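Local atomic coordinates of SidF, inhibitor of growth family, member 3 (Legionella pneumophila subsp. pneumophila, PDB entry 4FYE), a protein that probably acts as a phosphoinositide phosphatase, removing phosphate from phosphatidylinositol phosphates through its N-terminal phosphatase domain. Residues A85-L89 and A169-G174; L89-K95 and A162-K166. The protein carries 1 engineered substitution. One frame throughout, in Å; residues are numbered along the deposited sequence.

Contact 1: residues A85-L89 and A169-G174; sequences AAKSL and ALDKEG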
ATOM      1  N   ALA A  85      14.899  -3.843 -21.710  1.00 52.26           N
ATOM      2  CA  ALA A  85      14.058  -2.796 -22.292  1.00 52.93           C
ATOM      3  C   ALA A  85      14.549  -2.429 -23.697  1.00 58.68           C
ATOM      4  O   ALA A  85      13.765  -2.293 -24.648  1.00 64.93           O
ATOM      5  CB  ALA A  85      14.109  -1.568 -21.372  1.00 49.98           C
ATOM      6  N   ALA A  86      15.865  -2.263 -23.826  1.00 55.58           N
ATOM      7  CA  ALA A  86      16.411  -1.902 -25.077  1.00 58.92           C
ATOM      8  C   ALA A  86      16.026  -2.887 -26.131  1.00 62.91           C
ATOM      9  O   ALA A  86      15.741  -2.485 -27.237  1.00 61.57           O
ATOM     10  CB  ALA A  86      17.926  -1.736 -25.008  1.00 59.65           C
ATOM     11  N   LYS A  87      16.018  -4.177 -25.800  1.00 68.46           N
ATOM     12  CA  LYS A  87      15.907  -5.199 -26.847  1.00 68.74           C
ATOM     13  C   LYS A  87      14.464  -5.269 -27.291  1.00 72.67           C
ATOM     14  O   LYS A  87      14.142  -5.492 -28.491  1.00 71.96           O
ATOM     15  CB  LYS A  87      16.388  -6.549 -26.343  1.00 66.56           C
ATOM     16  CG  LYS A  87      17.891  -6.675 -26.374  1.00 67.48           C
ATOM     17  CD  LYS A  87      18.346  -8.072 -26.000  1.00 67.56           C
ATOM     18  CE  LYS A  87      19.845  -8.117 -26.093  1.00 66.21           C
ATOM     19  NZ  LYS A  87      20.319  -9.509 -26.027  1.00 72.36           N
ATOM     20  N   SER A  88      13.598  -5.038 -26.313  1.00 69.21           N
ATOM     21  CA  SER A  88      12.159  -5.014 -26.542  1.00 71.45           C
ATOM     22  C   SER A  88      11.836  -3.870 -27.515  1.00 72.46           C
ATOM     23  O   SER A  88      11.132  -4.094 -28.488  1.00 73.66           O
ATOM     24  CB  SER A  88      11.408  -4.887 -25.222  1.00 68.50           C
ATOM     25  OG  SER A  88      10.023  -4.964 -25.442  1.00 78.34           O
ATOM     26  N   LEU A  89      12.424  -2.691 -27.294  1.00 70.90           N
ATOM     27  CA  LEU A  89      12.210  -1.532 -28.179  1.00 72.74           C
ATOM     28  C   LEU A  89      12.706  -1.714 -29.583  1.00 77.66           C
ATOM     29  O   LEU A  89      11.963  -1.408 -30.532  1.00 78.50           O
ATOM     30  CB  LEU A  89      12.773  -0.229 -27.605  1.00 71.91           C
ATOM     31  CG  LEU A  89      11.781   0.828 -27.095  1.00 69.68           C
ATOM     32  CD1 LEU A  89      10.419   0.261 -26.726  1.00 64.33           C
ATOM     33  CD2 LEU A  89      12.338   1.711 -25.987  1.00 62.42           C
ATOM     34  N   ALA A 169      12.024   6.834 -23.548  1.00 71.88           N
ATOM     35  CA  ALA A 169      11.358   5.711 -24.159  1.00 68.29           C
ATOM     36  C   ALA A 169      11.800   4.385 -23.491  1.00 62.88           C
ATOM     37  O   ALA A 169      10.977   3.546 -23.136  1.00 64.95           O
ATOM     38  CB  ALA A 169      11.629   5.735 -25.668  1.00 57.86           C
ATOM     39  N   LEU A 170      13.106   4.224 -23.320  1.00 62.06           N
ATOM     40  CA  LEU A 170      13.698   3.050 -22.686  1.00 60.23           C
ATOM     41  C   LEU A 170      13.105   2.807 -21.311  1.00 59.99           C
ATOM     42  O   LEU A 170      12.688   1.696 -20.973  1.00 59.13           O
ATOM     43  CB  LEU A 170      15.217   3.249 -22.580  1.00 57.17           C
ATOM     44  CG  LEU A 170      15.857   3.008 -23.949  1.00 58.45           C
ATOM     45  CD1 LEU A 170      17.292   3.477 -23.973  1.00 58.39           C
ATOM     46  CD2 LEU A 170      15.771   1.532 -24.280  1.00 53.63           C
ATOM     47  N   ASP A 171      13.047   3.885 -20.545  1.00 64.06           N
ATOM     48  CA  ASP A 171      12.458   3.929 -19.220  1.00 64.76           C
ATOM     49  C   ASP A 171      11.014   3.451 -19.256  1.00 62.68           C
ATOM     50  O   ASP A 171      10.651   2.433 -18.628  1.00 59.19           O
ATOM     51  CB  ASP A 171      12.572   5.382 -18.750  1.00 78.53           C
ATOM     52  CG  ASP A 171      11.920   5.625 -17.407  1.00 93.36           C
ATOM     53  OD1 ASP A 171      12.289   4.948 -16.404  1.00 83.34           O
ATOM     54  OD2 ASP A 171      11.037   6.518 -17.371  1.00106.74           O
ATOM     55  N   LYS A 172      10.202   4.148 -20.054  1.00 68.20           N
ATOM     56  CA  LYS A 172       8.819   3.750 -20.305  1.00 67.74           C
ATOM     57  C   LYS A 172       8.719   2.290 -20.679  1.00 65.24           C
ATOM     58  O   LYS A 172       7.881   1.584 -20.161  1.00 69.20           O
ATOM     59  CB  LYS A 172       8.236   4.601 -21.420  1.00 83.75           C
ATOM     60  CG  LYS A 172       6.754   4.924 -21.287  1.00 94.73           C
ATOM     61  CD  LYS A 172       6.441   6.260 -21.971  1.00104.83           C
ATOM     62  CE  LYS A 172       6.868   7.450 -21.107  1.00108.79           C
ATOM     63  NZ  LYS A 172       7.319   8.626 -21.908  1.00108.21           N
ATOM     64  N   GLU A 173       9.559   1.803 -21.579  1.00 63.93           N
ATOM     65  CA  GLU A 173       9.461   0.366 -21.899  1.00 63.75           C
ATOM     66  C   GLU A 173       9.876  -0.576 -20.744  1.00 60.91           C
ATOM     67  O   GLU A 173       9.373  -1.676 -20.616  1.00 60.61           O
ATOM     68  CB  GLU A 173      10.273   0.039 -23.137  1.00 61.20           C
ATOM     69  CG  GLU A 173      10.079  -1.377 -23.633  1.00 65.67           C
ATOM     70  CD  GLU A 173       8.679  -1.623 -24.203  1.00 79.18           C
ATOM     71  OE1 GLU A 173       7.807  -0.707 -24.173  1.00 81.59           O
ATOM     72  OE2 GLU A 173       8.442  -2.750 -24.700  1.00 80.00           O
ATOM     73  N   GLY A 174      10.837  -0.162 -19.931  1.00 59.58           N
ATOM     74  CA  GLY A 174      11.271  -1.022 -18.853  1.00 60.09           C
ATOM     75  C   GLY A 174      10.075  -1.192 -17.919  1.00 65.68           C
ATOM     76  O   GLY A 174       9.766  -2.317 -17.494  1.00 57.48           O
TER

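Contact 2: residues L89-K95 and A162-K166; sequences LIDKDKK and ASGHK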
ATOM      1  N   LEU A  89      12.424  -2.691 -27.294  1.00 70.90           N
ATOM      2  CA  LEU A  89      12.210  -1.532 -28.179  1.00 72.74           C
ATOM      3  C   LEU A  89      12.706  -1.714 -29.583  1.00 77.66           C
ATOM      4  O   LEU A  89      11.963  -1.408 -30.532  1.00 78.50           O
ATOM      5  CB  LEU A  89      12.773  -0.229 -27.605  1.00 71.91           C
ATOM      6  CG  LEU A  89      11.781   0.828 -27.095  1.00 69.68           C
ATOM      7  CD1 LEU A  89      10.419   0.261 -26.726  1.00 64.33           C
ATOM      8  CD2 LEU A  89      12.338   1.711 -25.987  1.00 62.42           C
ATOM      9  N   ILE A  90      13.932  -2.222 -29.742  1.00 77.85           N
ATOM     10  CA  ILE A  90      14.423  -2.469 -31.117  1.00 87.92           C
ATOM     11  C   ILE A  90      13.690  -3.610 -31.833  1.00 89.39           C
ATOM     12  O   ILE A  90      13.648  -3.631 -33.059  1.00 94.57           O
ATOM     13  CB  ILE A  90      15.979  -2.533 -31.284  1.00 92.71           C
ATOM     14  CG1 ILE A  90      16.595  -3.787 -30.682  1.00 95.55           C
ATOM     15  CG2 ILE A  90      16.660  -1.298 -30.675  1.00 91.82           C
ATOM     16  CD1 ILE A  90      17.895  -3.467 -29.934  1.00 90.54           C
ATOM     17  N   ASP A  91      13.094  -4.529 -31.070  1.00 93.18           N
ATOM     18  CA  ASP A  91      12.284  -5.625 -31.646  1.00 92.13           C
ATOM     19  C   ASP A  91      10.940  -5.126 -32.154  1.00 91.15           C
ATOM     20  O   ASP A  91      10.488  -5.534 -33.218  1.00 98.08           O
ATOM     21  CB  ASP A  91      12.061  -6.786 -30.660  1.00 92.05           C
ATOM     22  CG  ASP A  91      13.197  -7.830 -30.677  1.00 94.07           C
ATOM     23  OD1 ASP A  91      14.293  -7.579 -31.247  1.00 94.71           O
ATOM     24  OD2 ASP A  91      12.992  -8.915 -30.082  1.00 91.62           O
ATOM     25  N   LYS A  92      10.310  -4.223 -31.424  1.00 86.41           N
ATOM     26  CA  LYS A  92       9.024  -3.758 -31.882  1.00 89.78           C
ATOM     27  C   LYS A  92       9.117  -2.522 -32.780  1.00 90.25           C
ATOM     28  O   LYS A  92       8.085  -2.009 -33.202  1.00 98.42           O
ATOM     29  CB  LYS A  92       8.032  -3.588 -30.715  1.00 87.25           C
ATOM     30  CG  LYS A  92       8.062  -2.230 -30.034  1.00 89.62           C
ATOM     31  CD  LYS A  92       6.979  -2.128 -28.974  1.00 88.05           C
ATOM     32  CE  LYS A  92       7.132  -3.230 -27.941  1.00 86.93           C
ATOM     33  NZ  LYS A  92       6.431  -2.809 -26.699  1.00 88.00           N
ATOM     34  N   ASP A  93      10.331  -2.073 -33.116  1.00 91.53           N
ATOM     35  CA  ASP A  93      10.496  -0.823 -33.891  1.00 90.42           C
ATOM     36  C   ASP A  93      10.422  -1.020 -35.412  1.00 93.98           C
ATOM     37  O   ASP A  93      10.471  -2.156 -35.887  1.00 93.80           O
ATOM     38  CB  ASP A  93      11.683   0.060 -33.412  1.00 90.66           C
ATOM     39  CG  ASP A  93      13.043  -0.291 -34.058  1.00 97.59           C
ATOM     40  OD1 ASP A  93      13.109  -0.896 -35.155  1.00101.01           O
ATOM     41  OD2 ASP A  93      14.076   0.090 -33.457  1.00 95.42           O
ATOM     42  N   LYS A  94      10.312   0.079 -36.158  1.00 92.09           N
ATOM     43  CA  LYS A  94      10.191  -0.005 -37.614  1.00 97.12           C
ATOM     44  C   LYS A  94      11.504   0.034 -38.394  1.00 97.93           C
ATOM     45  O   LYS A  94      11.521  -0.367 -39.568  1.00100.24           O
ATOM     46  CB  LYS A  94       9.178   1.001 -38.160  1.00 97.74           C
ATOM     47  CG  LYS A  94       7.994   0.303 -38.800  1.00104.52           C
ATOM     48  CD  LYS A  94       6.806   0.099 -37.856  1.00101.59           C
ATOM     49  CE  LYS A  94       5.742  -0.660 -38.649  1.00106.03           C
ATOM     50  NZ  LYS A  94       4.349  -0.244 -38.316  1.00110.33           N
ATOM     51  N   LYS A  95      12.582   0.475 -37.740  1.00 93.09           N
ATOM     52  CA  LYS A  95      13.911   0.481 -38.348  1.00 98.32           C
ATOM     53  C   LYS A  95      14.535  -0.955 -38.406  1.00 97.30           C
ATOM     54  O   LYS A  95      14.009  -1.890 -37.815  1.00 92.18           O
ATOM     55  CB  LYS A  95      14.832   1.555 -37.693  1.00102.16           C
ATOM     56  CG  LYS A  95      14.162   2.909 -37.348  1.00101.04           C
ATOM     57  CD  LYS A  95      15.128   4.072 -37.005  1.00104.91           C
ATOM     58  CE  LYS A  95      15.853   3.994 -35.640  1.00105.47           C
ATOM     59  NZ  LYS A  95      15.086   4.191 -34.349  1.00 96.17           N
ATOM     60  N   ALA A 162      23.057   3.485 -29.601  1.00 72.00           N
ATOM     61  CA  ALA A 162      23.067   2.269 -30.388  1.00 72.01           C
ATOM     62  C   ALA A 162      21.678   1.799 -30.663  1.00 69.91           C
ATOM     63  O   ALA A 162      21.443   1.153 -31.665  1.00 74.53           O
ATOM     64  CB  ALA A 162      23.836   1.171 -29.688  1.00 72.37           C
ATOM     65  N   SER A 163      20.745   2.083 -29.777  1.00 69.56           N
ATOM     66  CA  SER A 163      19.428   1.460 -29.939  1.00 69.89           C
ATOM     67  C   SER A 163      18.524   2.321 -30.802  1.00 72.75           C
ATOM     68  O   SER A 163      17.550   1.832 -31.353  1.00 75.78           O
ATOM     69  CB  SER A 163      18.805   1.173 -28.604  1.00 64.40           C
ATOM     70  OG  SER A 163      18.067   2.298 -28.181  1.00 67.17           O
ATOM     71  N   GLY A 164      18.914   3.587 -30.972  1.00 77.77           N
ATOM     72  CA  GLY A 164      18.116   4.602 -31.658  1.00 77.84           C
ATOM     73  C   GLY A 164      16.883   5.052 -30.867  1.00 81.82           C
ATOM     74  O   GLY A 164      15.973   5.645 -31.436  1.00 85.46           O
ATOM     75  N   HIS A 165      16.840   4.790 -29.559  1.00 75.00           N
ATOM     76  CA  HIS A 165      15.695   5.248 -28.772  1.00 74.63           C
ATOM     77  C   HIS A 165      16.075   6.257 -27.755  1.00 75.97           C
ATOM     78  O   HIS A 165      17.241   6.376 -27.380  1.00 77.35           O
ATOM     79  CB  HIS A 165      14.951   4.079 -28.164  1.00 66.79           C
ATOM     80  CG  HIS A 165      14.152   3.302 -29.172  1.00 69.25           C
ATOM     81  ND1 HIS A 165      14.729   2.672 -30.233  1.00 70.55           N
ATOM     82  CD2 HIS A 165      12.767   3.094 -29.291  1.00 66.17           C
ATOM     83  CE1 HIS A 165      13.760   2.085 -30.984  1.00 68.43           C
ATOM     84  NE2 HIS A 165      12.570   2.325 -30.388  1.00 68.46           N
ATOM     85  N   LYS A 166      15.110   7.038 -27.306  1.00 75.06           N
ATOM     86  CA  LYS A 166      15.463   8.052 -26.316  1.00 74.31           C
ATOM     87  C   LYS A 166      15.365   7.536 -24.870  1.00 70.89           C
ATOM     88  O   LYS A 166      14.628   6.584 -24.543  1.00 73.89           O
ATOM     89  CB  LYS A 166      14.675   9.344 -26.547  1.00 76.14           C
ATOM     90  CG  LYS A 166      15.084  10.081 -27.814  1.00 83.76           C
ATOM     91  CD  LYS A 166      14.013  11.067 -28.272  1.00 91.00           C
ATOM     92  CE  LYS A 166      14.649  12.287 -28.919  1.00 96.00           C
ATOM     93  NZ  LYS A 166      15.545  12.940 -27.920  1.00 98.17           N
TER

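Contact 1: residues A85-L89 and A169-G174
Leu-89 lies across the first turn and a half of segment 169-174: its CD2 is 3.7 Å from the carbonyl O of Ala-169 and 3.8 Å from CD2 of Leu-170, while its CD1 sits 3.5 Å from CG of Glu-173. The side chain therefore fills the space between residues one turn apart on the partner helix, consistent with its 80 Å² of covered area. Leu-170 answers from the other helix, its CD2 reaching CA of Ala-86 at 3.6 Å and CB of Ala-86 at 4.0 Å. One turn before Leu-89, the lack of bulky side chains at Ala-85 and Gly-174 lets the backbones come to 4.8 Å (CA to CA). There, CB of Ala-85 is 3.8 Å from CA of Gly-174 and 3.6 Å from the carbonyl O of Leu-170. Polar contact is confined to one margin, where Ser-88 OG donates a hydrogen bond to Glu-173 OE2 (2.8 Å). That carboxylate also forms a salt bridge with Lys-92, one turn beyond Ser-88, so Glu-173 ties two successive turns of helix 71-92 to helix 167-180. With segment axes 8.8 Å apart at 99°, this is near-perpendicular helix-helix packing in a mostly helical, strand-free part of the chain, closest in backbone at Ala-85 and Gly-174, with Leu-89 and Leu-170 packed together on one side and the Ser-88 to Glu-173 bond on the other.

Contact 2: residues L89-K95 and A162-K166
Segment 89-95 starts in the last turn of helix 71-92 and runs into loop, while segment 162-166 leaves helix 136-163 at Gly-164, whose positive phi (71°) ends the helical path, and reaches the N-cap position of the next helix at Lys-166. The closest CA pairs, Ile-90 with Ser-163 at 6.5 Å and Leu-89 with His-165 at 7.6 Å, place this turn beside the helix end. An ST turn shapes it, the backbone N of His-165 donating to Ser-163 OG (3.1 Å). Separately, His-165 ND1 donates to Ser-163 O (3.1 Å), which orients the imidazole. Leu-89 CB packs over one ring face, 3.9 Å from the centroid and 18° off the normal, a CH-pi contact. At the ring edge, Asp-93 OD2 approaches His-165 CE1 to 3.2 Å, although the salt bridge of this carboxylate oxygen is with Arg-101. Ile-90 CG2 touches Ser-163 O at 3.3 Å, and Lys-95 NZ gives Gly-164 O a weak hydrogen bond of 3.4 Å. Helix 98-119 closes one flank, Ile-90 touching Arg-101 and Lys-102 and Ser-163 touching Ile-105, while Leu-89 also packs on helix 167-180.

How the contacts relate
Contacts 1 and 2 have centres about 9 Å apart and share Leu-89 on helix 71-92, whose side chain meets both helix 167-180 and the turn before it. In sequence, the segments of contact 2 (89-95, 162-166) fall between those of contact 1 (85-89, 169-174), Leu-89 being common to both. A salt bridge joins the two directly, Glu-173 OE2 of contact 1 lying 2.8 Å from Lys-92 NZ of contact 2. Together they set the end of helix 71-92 against the junction of helices 136-163 and 167-180. Their centres lie about 26 and 35 Å from the centre of the chain, against a radius of gyration of 26 Å, so this packing, contact 2 above all, belongs to the molecule's periphery.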